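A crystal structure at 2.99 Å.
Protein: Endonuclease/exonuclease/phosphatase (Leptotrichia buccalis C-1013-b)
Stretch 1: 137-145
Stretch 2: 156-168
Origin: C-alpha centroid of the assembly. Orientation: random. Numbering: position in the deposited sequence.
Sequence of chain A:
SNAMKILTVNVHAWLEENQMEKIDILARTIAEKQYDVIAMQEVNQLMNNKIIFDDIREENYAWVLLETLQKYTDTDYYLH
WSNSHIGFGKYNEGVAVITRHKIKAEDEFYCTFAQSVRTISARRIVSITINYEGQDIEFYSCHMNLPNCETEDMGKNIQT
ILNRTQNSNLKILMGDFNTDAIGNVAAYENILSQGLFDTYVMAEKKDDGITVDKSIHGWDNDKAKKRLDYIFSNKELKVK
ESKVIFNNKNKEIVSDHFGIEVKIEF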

# COMPACT_ATOMS: atom_id res chain seq x y z
N ILE A 137 3.80 -5.04 -15.90
CA ILE A 137 3.37 -5.37 -14.52
C ILE A 137 2.44 -4.30 -13.98
O ILE A 137 2.71 -3.11 -14.12
N GLU A 138 1.35 -4.73 -13.37
CA GLU A 138 0.39 -3.81 -12.76
C GLU A 138 0.49 -3.89 -11.26
O GLU A 138 0.41 -4.97 -10.69
N PHE A 139 0.68 -2.73 -10.63
CA PHE A 139 0.81 -2.61 -9.17
C PHE A 139 -0.43 -1.94 -8.60
O PHE A 139 -0.89 -0.94 -9.14
N TYR A 140 -1.00 -2.49 -7.54
CA TYR A 140 -2.23 -1.95 -6.99
C TYR A 140 -2.06 -1.65 -5.52
O TYR A 140 -1.65 -2.53 -4.77
N SER A 141 -2.37 -0.42 -5.12
CA SER A 141 -2.31 -0.02 -3.71
C SER A 141 -3.70 -0.10 -3.10
O SER A 141 -4.61 0.60 -3.53
N CYS A 142 -3.87 -0.97 -2.10
CA CYS A 142 -5.20 -1.29 -1.60
C CYS A 142 -5.32 -1.07 -0.12
O CYS A 142 -4.38 -1.36 0.63
N HIS A 143 -6.48 -0.57 0.29
CA HIS A 143 -6.83 -0.48 1.69
C HIS A 143 -8.30 -0.86 1.87
O HIS A 143 -9.20 -0.06 1.61
N MSE A 144 -8.51 -2.10 2.31
CA MSE A 144 -9.83 -2.73 2.34
C MSE A 144 -10.55 -2.52 3.66
O MSE A 144 -9.94 -2.15 4.65
N ASN A 145 -11.85 -2.80 3.65
CA ASN A 145 -12.66 -2.79 4.86
C ASN A 145 -12.45 -4.06 5.67
O ASN A 145 -11.84 -5.03 5.18
N LYS A 156 -16.07 -10.02 -3.64
CA LYS A 156 -16.53 -9.19 -4.75
C LYS A 156 -15.57 -8.03 -5.03
O LYS A 156 -15.21 -7.77 -6.18
N ASN A 157 -15.18 -7.34 -3.97
CA ASN A 157 -14.29 -6.19 -4.10
C ASN A 157 -12.96 -6.57 -4.75
O ASN A 157 -12.50 -5.88 -5.67
N ILE A 158 -12.37 -7.66 -4.27
CA ILE A 158 -11.12 -8.15 -4.85
C ILE A 158 -11.32 -8.53 -6.32
O ILE A 158 -10.49 -8.19 -7.17
N GLN A 159 -12.44 -9.18 -6.63
CA GLN A 159 -12.80 -9.47 -8.01
C GLN A 159 -12.86 -8.19 -8.87
O GLN A 159 -12.36 -8.18 -10.00
N THR A 160 -13.43 -7.10 -8.34
CA THR A 160 -13.38 -5.82 -9.05
C THR A 160 -11.95 -5.38 -9.36
O THR A 160 -11.68 -4.95 -10.47
N ILE A 161 -11.04 -5.47 -8.39
CA ILE A 161 -9.66 -5.08 -8.64
C ILE A 161 -9.10 -5.94 -9.78
O ILE A 161 -8.61 -5.43 -10.79
N LEU A 162 -9.23 -7.26 -9.62
CA LEU A 162 -8.64 -8.21 -10.56
C LEU A 162 -9.23 -8.11 -11.95
O LEU A 162 -8.54 -8.42 -12.91
N ASN A 163 -10.48 -7.68 -12.07
CA ASN A 163 -11.13 -7.55 -13.38
C ASN A 163 -11.06 -6.18 -14.03
O ASN A 163 -11.68 -5.98 -15.07
N ARG A 164 -10.32 -5.24 -13.44
CA ARG A 164 -10.28 -3.86 -13.94
C ARG A 164 -9.63 -3.79 -15.30
O ARG A 164 -10.15 -3.10 -16.19
N THR A 165 -8.50 -4.48 -15.47
CA THR A 165 -7.92 -4.68 -16.81
C THR A 165 -8.08 -6.13 -17.22
O THR A 165 -7.91 -7.04 -16.41
N GLN A 166 -8.41 -6.33 -18.49
CA GLN A 166 -8.64 -7.67 -19.02
C GLN A 166 -7.43 -8.08 -19.84
O GLN A 166 -7.38 -7.86 -21.04
N ASN A 167 -6.44 -8.65 -19.18
CA ASN A 167 -5.23 -9.12 -19.84
C ASN A 167 -4.60 -10.21 -19.01
O ASN A 167 -5.09 -10.52 -17.92
N SER A 168 -3.53 -10.79 -19.51
CA SER A 168 -2.82 -11.78 -18.72
C SER A 168 -1.51 -11.18 -18.22
O SER A 168 -0.44 -11.73 -18.42

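Packing of strand 137-143 and the residues just after it against the helix of the second stretch (156-162) and the loop residues beyond it. Alternation along the strand decides which side chains take part: Glu-138, Tyr-140 and Cys-142, joined by Met-144 in the following loop, point toward the second stretch, whereas Ile-137, Phe-139, Ser-141 and His-143 stay out of its reach. The four inward residues all have chi1 in the m well. The main bump on the helix is Ile-161 (chi1 m, chi2 t), which has the largest covered area of any residue in the contact and fills the hollow bounded by Tyr-140, Cys-142 and Met-144. The CG2 methyl of Ile-161 meets the Tyr-140 ring obliquely, 3.5 Å from Tyr-140 CD1. The CD1 methyl of Ile-161 reaches the other two walls, lying 4.2 Å from Cys-142 SG and 4.2 Å from the SE atom of Met-144. Little of Cys-142 is covered by the second stretch, and its SG forms one wall beside this methyl.

Met-144, a selenomethionine, is folded into an m, m, m rotamer that brings its end onto the helix. Met-144 CE lies 3.6 Å from Asn-157 CB and 4.2 Å from Ile-158 CG1, while SE faces Ile-161, so one bent side chain touches three helix residues. Ile-158 (m, t) starts sideways, but its end comes nearer and supplies part of this apolar surface. Asn-157 (chi1 m) points toward the strand side; beyond the CB that meets Met-144, the amide ND2 of Asn-157 donates to water 1 at 2.8 Å. The same water accepts from the backbone N of Asn-145 at 3.2 Å, bridging the stretches at this end where side chains make no direct polar contact.

At the other end the packing turns polar. Glu-138 (m, t) extends its carboxylate to the loop beyond the helix and splits it between two residues: Thr-165 OG1 donates to Glu-138 OE1 at 2.8 Å, and Asn-167 ND2 donates to Glu-138 OE2 at 3.0 Å, nearly straight at 169°. Thr-165 and Asn-167, both with chi1 p, point toward the strand, whereas Gln-166 between them points away. Tyr-140 OH also donates to Glu-138 OE1, at 2.7 Å, so the tyrosine joins the apolar middle to the polar end: its ring borders Ile-161 and its hydroxyl helps hold the buried carboxylate. Arg-164 starts toward the strand, but its end leads away.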

# COMPACT_ATOMS: atom_id res chain seq x y z
CB ILE A 137 4.58 -5.54 -13.56
CG1 ILE A 137 5.62 -6.51 -14.14
CG2 ILE A 137 4.12 -6.03 -12.19
CD1 ILE A 137 7.01 -6.35 -13.54
CB GLU A 138 -1.02 -4.14 -13.20
CG GLU A 138 -1.25 -3.88 -14.68
CD GLU A 138 -2.53 -4.51 -15.20
OE1 GLU A 138 -3.38 -4.90 -14.39
OE2 GLU A 138 -2.68 -4.59 -16.44
CB PHE A 139 2.05 -1.80 -8.83
CG PHE A 139 3.34 -2.52 -9.10
CD1 PHE A 139 3.88 -3.40 -8.16
CD2 PHE A 139 4.01 -2.33 -10.30
CE1 PHE A 139 5.08 -4.09 -8.42
CE2 PHE A 139 5.22 -3.01 -10.57
CZ PHE A 139 5.75 -3.89 -9.62
CB TYR A 140 -3.39 -2.94 -7.15
CG TYR A 140 -3.83 -3.20 -8.56
CD1 TYR A 140 -5.02 -2.66 -9.04
CD2 TYR A 140 -3.08 -4.00 -9.41
CE1 TYR A 140 -5.45 -2.90 -10.35
CE2 TYR A 140 -3.49 -4.26 -10.72
CZ TYR A 140 -4.68 -3.70 -11.19
OH TYR A 140 -5.10 -3.95 -12.48
CB SER A 141 -1.76 1.39 -3.59
OG SER A 141 -1.52 1.72 -2.24
CB CYS A 142 -5.54 -2.74 -1.84
SG CYS A 142 -4.89 -3.40 -3.36
CB HIS A 143 -6.54 0.92 2.24
CG HIS A 143 -6.89 1.07 3.68
ND1 HIS A 143 -7.42 2.24 4.19
CD2 HIS A 143 -6.83 0.20 4.71
CE1 HIS A 143 -7.63 2.08 5.49
NE2 HIS A 143 -7.29 0.86 5.83
CB MSE A 144 -9.73 -4.23 2.07
CG MSE A 144 -8.77 -4.61 0.95
SE MSE A 144 -9.31 -3.96 -0.81
CE MSE A 144 -10.91 -5.04 -1.03
CB ASN A 145 -14.14 -2.66 4.49
CG ASN A 145 -14.44 -1.38 3.73
OD1 ASN A 145 -14.30 -0.28 4.26
ND2 ASN A 145 -14.85 -1.53 2.48
CB LYS A 156 -17.92 -8.62 -4.46
CG LYS A 156 -19.11 -9.52 -4.85
CD LYS A 156 -20.33 -8.64 -5.20
CE LYS A 156 -21.64 -9.42 -5.30
NZ LYS A 156 -22.16 -9.81 -3.95
CB ASN A 157 -14.06 -5.54 -2.73
CG ASN A 157 -15.32 -4.91 -2.17
OD1 ASN A 157 -16.34 -4.81 -2.84
ND2 ASN A 157 -15.25 -4.47 -0.91
CB ILE A 158 -10.50 -9.30 -4.02
CG1 ILE A 158 -9.95 -8.74 -2.71
CG2 ILE A 158 -9.39 -10.00 -4.80
CD1 ILE A 158 -9.46 -9.77 -1.76
CB GLN A 159 -14.12 -10.26 -8.10
CG GLN A 159 -14.00 -11.75 -7.77
CD GLN A 159 -12.92 -12.49 -8.60
OE1 GLN A 159 -12.09 -13.22 -8.04
NE2 GLN A 159 -12.93 -12.30 -9.92
CB THR A 160 -14.10 -4.71 -8.27
OG1 THR A 160 -15.44 -5.11 -8.01
CG2 THR A 160 -14.13 -3.41 -9.06
CB ILE A 161 -8.78 -5.19 -7.37
CG1 ILE A 161 -9.24 -4.18 -6.31
CG2 ILE A 161 -7.32 -4.93 -7.69
CD1 ILE A 161 -8.69 -4.44 -4.89
CB LEU A 162 -8.71 -9.64 -10.04
CG LEU A 162 -7.79 -9.91 -8.84
CD1 LEU A 162 -8.12 -11.23 -8.19
CD2 LEU A 162 -6.32 -9.83 -9.22
CB ASN A 163 -12.58 -8.01 -13.31
CG ASN A 163 -12.71 -9.49 -13.09
OD1 ASN A 163 -12.05 -10.30 -13.74
ND2 ASN A 163 -13.58 -9.87 -12.15
CB ARG A 164 -9.58 -2.93 -12.95
CG ARG A 164 -9.53 -1.45 -13.34
CD ARG A 164 -10.85 -0.75 -13.14
NE ARG A 164 -10.80 0.58 -13.73
CZ ARG A 164 -11.85 1.38 -13.85
NH1 ARG A 164 -13.03 0.99 -13.41
NH2 ARG A 164 -11.72 2.58 -14.40
CB THR A 165 -6.41 -4.29 -16.94
OG1 THR A 165 -5.60 -5.16 -16.14
CG2 THR A 165 -6.16 -2.85 -16.56
CB GLN A 166 -9.90 -7.68 -19.89
CG GLN A 166 -11.18 -7.35 -19.14
CD GLN A 166 -11.62 -8.48 -18.22
OE1 GLN A 166 -11.64 -8.33 -16.99
NE2 GLN A 166 -11.98 -9.62 -18.81
CB ASN A 167 -4.23 -7.98 -20.08
CG ASN A 167 -3.84 -7.23 -18.78
OD1 ASN A 167 -4.11 -7.67 -17.65
ND2 ASN A 167 -3.20 -6.09 -18.95
CB SER A 168 -2.60 -13.07 -19.52
OG SER A 168 -2.19 -12.75 -20.83
O HOH W 1 -13.29 -4.21 1.14